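PDB 1W5T: ORC1-type DNA replication protein 2, which binds and probably hydrolyses ATP through an AAA+ domain, binds DNA and takes part in regulating DNA replication. Local coordinates for residues A33-R36 / I37-R41; L184-D188 / V189-S193. All coordinates share one frame; numbering follows the deposited sequence.

Contact 1. Residues A33-R36 / I37-R41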
loop_
_atom_site.group_PDB
_atom_site.type_symbol
_atom_site.label_atom_id
_atom_site.label_comp_id
_atom_site.label_asym_id
_atom_site.label_seq_id
_atom_site.Cartn_x
_atom_site.Cartn_y
_atom_site.Cartn_z
ATOM N N ALA A 33 2.088 17.242 6.925
ATOM C CA ALA A 33 0.774 17.333 7.535
ATOM C C ALA A 33 0.626 16.289 8.598
ATOM O O ALA A 33 0.130 16.600 9.673
ATOM C CB ALA A 33 -0.355 17.174 6.482
ATOM N N LEU A 34 1.061 15.062 8.282
ATOM C CA LEU A 34 1.048 13.942 9.199
ATOM C C LEU A 34 1.995 14.192 10.349
ATOM O O LEU A 34 1.667 13.929 11.493
ATOM C CB LEU A 34 1.499 12.673 8.496
ATOM C CG LEU A 34 0.462 11.736 7.926
ATOM C CD1 LEU A 34 1.217 10.516 7.403
ATOM C CD2 LEU A 34 -0.537 11.335 8.965
ATOM N N ALA A 35 3.195 14.659 10.031
ATOM C CA ALA A 35 4.172 14.953 11.076
ATOM C C ALA A 35 3.610 15.982 12.046
ATOM O O ALA A 35 3.599 15.760 13.242
ATOM C CB ALA A 35 5.463 15.430 10.462
ATOM N N ARG A 36 3.071 17.069 11.510
ATOM C CA ARG A 36 2.429 18.127 12.304
ATOM C C ARG A 36 1.303 17.689 13.237
ATOM O O ARG A 36 1.188 18.224 14.330
ATOM C CB ARG A 36 1.946 19.265 11.408
ATOM C CG ARG A 36 2.857 20.480 11.359
ATOM C CD ARG A 36 3.727 20.755 12.629
ATOM N NE ARG A 36 5.160 20.889 12.276
ATOM C CZ ARG A 36 6.122 21.396 13.061
ATOM N NH1 ARG A 36 5.844 21.833 14.295
ATOM N NH2 ARG A 36 7.381 21.463 12.606
ATOM N N ILE A 37 0.482 16.719 12.843
ATOM C CA ILE A 37 -0.574 16.286 13.756
ATOM C C ILE A 37 0.021 15.684 14.986
ATOM O O ILE A 37 -0.405 16.012 16.101
ATOM C CB ILE A 37 -1.510 15.313 13.083
ATOM C CG1 ILE A 37 -2.393 16.094 12.128
ATOM C CG2 ILE A 37 -2.360 14.513 14.114
ATOM C CD1 ILE A 37 -2.646 15.335 10.895
ATOM N N TYR A 38 1.048 14.849 14.793
ATOM C CA TYR A 38 1.754 14.292 15.939
ATOM C C TYR A 38 2.433 15.382 16.748
ATOM O O TYR A 38 2.150 15.491 17.939
ATOM C CB TYR A 38 2.739 13.217 15.513
ATOM C CG TYR A 38 2.065 12.028 14.877
ATOM C CD1 TYR A 38 2.223 11.781 13.514
ATOM C CD2 TYR A 38 1.264 11.153 15.631
ATOM C CE1 TYR A 38 1.593 10.683 12.892
ATOM C CE2 TYR A 38 0.633 10.039 15.027
ATOM C CZ TYR A 38 0.815 9.818 13.665
ATOM O OH TYR A 38 0.242 8.754 13.080
ATOM N N LEU A 39 3.310 16.169 16.104
ATOM C CA LEU A 39 4.061 17.250 16.755
ATOM C C LEU A 39 3.208 18.285 17.503
ATOM O O LEU A 39 3.562 18.674 18.614
ATOM C CB LEU A 39 4.904 17.991 15.723
ATOM C CG LEU A 39 6.386 17.672 15.430
ATOM C CD1 LEU A 39 6.989 16.560 16.276
ATOM C CD2 LEU A 39 6.596 17.442 13.963
ATOM N N ASN A 40 2.103 18.731 16.910
ATOM C CA ASN A 40 1.162 19.638 17.575
ATOM C C ASN A 40 0.768 19.195 18.990
ATOM O O ASN A 40 0.742 20.010 19.906
ATOM C CB ASN A 40 -0.152 19.770 16.762
ATOM C CG ASN A 40 -0.004 20.615 15.537
ATOM O OD1 ASN A 40 -0.900 20.629 14.695
ATOM N ND2 ASN A 40 1.109 21.341 15.420
ATOM N N ARG A 41 0.377 17.922 19.121
ATOM C CA ARG A 41 0.068 17.313 20.418
ATOM C C ARG A 41 1.339 17.278 21.287
ATOM O O ARG A 41 1.308 17.617 22.452
ATOM C CB ARG A 41 -0.510 15.915 20.199
ATOM C CG ARG A 41 -0.908 15.162 21.447
ATOM C CD ARG A 41 -2.422 15.050 21.740
ATOM N NE ARG A 41 -3.299 15.088 20.594
ATOM C CZ ARG A 41 -4.600 15.322 20.582
ATOM N NH1 ARG A 41 -5.204 15.263 19.406
ATOM N NH2 ARG A 41 -5.302 15.628 21.683
#

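Contact 2. Residues L184-D188 / V189-S193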
loop_
_atom_site.group_PDB
_atom_site.type_symbol
_atom_site.label_atom_id
_atom_site.label_comp_id
_atom_site.label_asym_id
_atom_site.label_seq_id
_atom_site.Cartn_x
_atom_site.Cartn_y
_atom_site.Cartn_z
ATOM N N LEU A 184 -1.213 3.883 11.249
ATOM C CA LEU A 184 -1.645 2.602 10.649
ATOM C C LEU A 184 -1.441 2.731 9.154
ATOM O O LEU A 184 -1.669 3.805 8.586
ATOM C CB LEU A 184 -3.109 2.339 10.954
ATOM C CG LEU A 184 -3.545 2.578 12.427
ATOM C CD1 LEU A 184 -5.034 2.229 12.706
ATOM C CD2 LEU A 184 -2.651 1.788 13.384
ATOM N N VAL A 185 -0.962 1.680 8.506
ATOM C CA VAL A 185 -0.846 1.720 7.039
ATOM C C VAL A 185 -1.578 0.523 6.482
ATOM O O VAL A 185 -1.224 -0.564 6.868
ATOM C CB VAL A 185 0.623 1.660 6.608
ATOM C CG1 VAL A 185 0.750 1.698 5.085
ATOM C CG2 VAL A 185 1.418 2.786 7.258
ATOM N N ALA A 186 -2.598 0.743 5.629
ATOM C CA ALA A 186 -3.456 -0.311 5.081
ATOM C C ALA A 186 -3.411 -0.287 3.567
ATOM O O ALA A 186 -3.092 0.707 2.983
ATOM C CB ALA A 186 -4.890 -0.167 5.533
ATOM N N SER A 187 -3.765 -1.384 2.917
ATOM C CA SER A 187 -3.593 -1.406 1.453
ATOM C C SER A 187 -4.578 -0.514 0.703
ATOM O O SER A 187 -4.246 0.022 -0.355
ATOM C CB SER A 187 -3.624 -2.830 0.916
ATOM O OG SER A 187 -4.844 -3.397 1.295
ATOM N N ASP A 188 -5.763 -0.325 1.276
ATOM C CA ASP A 188 -6.803 0.430 0.619
ATOM C C ASP A 188 -7.978 0.719 1.581
ATOM O O ASP A 188 -7.980 0.258 2.733
ATOM C CB ASP A 188 -7.261 -0.344 -0.632
ATOM C CG ASP A 188 -7.755 -1.730 -0.301
ATOM O OD1 ASP A 188 -7.041 -2.728 -0.565
ATOM O OD2 ASP A 188 -8.846 -1.917 0.280
ATOM N N VAL A 189 -8.933 1.508 1.096
ATOM C CA VAL A 189 -10.127 1.955 1.815
ATOM C C VAL A 189 -10.981 0.839 2.520
ATOM O O VAL A 189 -11.620 1.110 3.542
ATOM C CB VAL A 189 -11.012 2.808 0.852
ATOM C CG1 VAL A 189 -11.807 1.931 -0.118
ATOM C CG2 VAL A 189 -11.928 3.717 1.619
ATOM N N ARG A 190 -10.963 -0.398 2.012
ATOM C CA ARG A 190 -11.777 -1.502 2.579
ATOM C C ARG A 190 -11.451 -1.729 4.054
ATOM O O ARG A 190 -12.335 -2.086 4.826
ATOM C CB ARG A 190 -11.637 -2.843 1.808
ATOM C CG ARG A 190 -12.130 -2.826 0.352
ATOM C CD ARG A 190 -11.771 -4.093 -0.456
ATOM N NE ARG A 190 -10.324 -4.207 -0.670
ATOM C CZ ARG A 190 -9.712 -5.270 -1.140
ATOM N NH1 ARG A 190 -10.416 -6.355 -1.495
ATOM N NH2 ARG A 190 -8.398 -5.238 -1.293
ATOM N N ALA A 191 -10.195 -1.495 4.430
ATOM C CA ALA A 191 -9.804 -1.518 5.834
ATOM C C ALA A 191 -10.655 -0.558 6.667
ATOM O O ALA A 191 -11.105 -0.916 7.745
ATOM C CB ALA A 191 -8.354 -1.208 6.005
ATOM N N LEU A 192 -10.872 0.645 6.140
ATOM C CA LEU A 192 -11.702 1.634 6.811
ATOM C C LEU A 192 -13.175 1.177 6.803
ATOM O O LEU A 192 -13.828 1.223 7.847
ATOM C CB LEU A 192 -11.547 3.015 6.147
ATOM C CG LEU A 192 -10.229 3.750 6.425
ATOM C CD1 LEU A 192 -10.185 5.014 5.676
ATOM C CD2 LEU A 192 -10.130 4.008 7.929
ATOM N N SER A 193 -13.675 0.745 5.628
ATOM C CA SER A 193 -15.055 0.274 5.489
ATOM C C SER A 193 -15.338 -0.801 6.511
ATOM O O SER A 193 -16.374 -0.817 7.155
ATOM C CB SER A 193 -15.331 -0.280 4.084
ATOM O OG SER A 193 -15.099 0.725 3.107
#

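Contact 1. Residues A33-R36 / I37-R41
A35 and R36 meet L39 and N40 one turn on within helix 28-43, a local contact on a helix that lies beside the parallel sheet of the AAA+ domain. L39 N points at A35 O over 2.9 Å (N-H...O angle 175°), and N40 N reaches R36 O over 2.8 Å; the I37 N to A33 O bond, just before these, is longer at 3.2 Å and more bent (143°). On one flank the CD2 methyl of L39 packs 4.2 Å from A35 CB and lies over the centre of one face of the R36 guanidinium, whose chain bends at chi2 and chi3 to bring the flat group there. I37 holds CG1 beside its backbone N (chi1 -74°), which runs the branch back along the helix until CD1 sits 3.3 Å from A33 O. With an alanine here, the cover over that carbonyl and the contacts with N52 and F208 would probably be lost, opening a gap between helix and sheet. The Y38 ring passes L34 O obliquely, and its hydroxyl hydrogen-bonds F182 O. L34, I37 and Y38 face strand 51-56, L34 and I37 touch strand 206-212, and A35 and L39 pack on helix 65-82.

Contact 2. Residues L184-D188 / V189-S193
D188 and R190 form a side-on salt bridge across the turn from strand 180-186 into helix 190-198. R190 NE binds D188 OD2 and NH2 binds D188 OD1, each over 2.9 Å and nearly straight. Both oxygens lie close to the guanidinium plane, but the carboxylate is turned 32° from it. The same OD2 takes the backbone R190 N at 3.1 Å through its anti lone pair, a capping bond at the helix start. With CG between its backbone N and carbonyl carbon (chi1 58°), the D188 carboxylate is turned toward the following turn, where both bonds can form. The D188 carbonyl O accepts from A191 N at 3.3 Å.

In the next shell, S187 OG donates to D188 OD1 over 3.0 Å, from the face opposite R190 NH2; each carboxylate oxygen thus has two donors, restraining its rotation. Across the turn, A186 CB meets A191 CB at 3.6 Å, with Q148 against both alanines. Further out, a second salt bridge joins R190 NH1 to E302. The D188 side chain packs on I58 and lies near the P-loop residues without touching them. This capped turn follows the fourth strand of the 2-3-4-1-5 sheet, consistent with the sensor 1 region of AAA+ relatives.

In the fold
From the N terminus, helix 28-43 comes first and holds contact 1; the chain then runs through strand 51-56, the ATP-binding P-loop and helix 65-82 before reaching strand 180-186 and contact 2. Each contact closes just a local turn, and the two follow in series, neither nesting nor crossing. The centres of contact 1 and contact 2 are about 21 Å apart; the nearest atoms of contact 1 and contact 2 are about 5 Å apart, without touching. Strand 51-56 is one link between them: helix 28-43 packs against it, while strand 180-186 pairs with it in parallel. The Y38 hydroxyl also reaches strand 180-186, at F182. Contact 1 joins the helix to the sheet and helix 65-82, whereas contact 2 joins the sheet to helices 148-151 and 190-198.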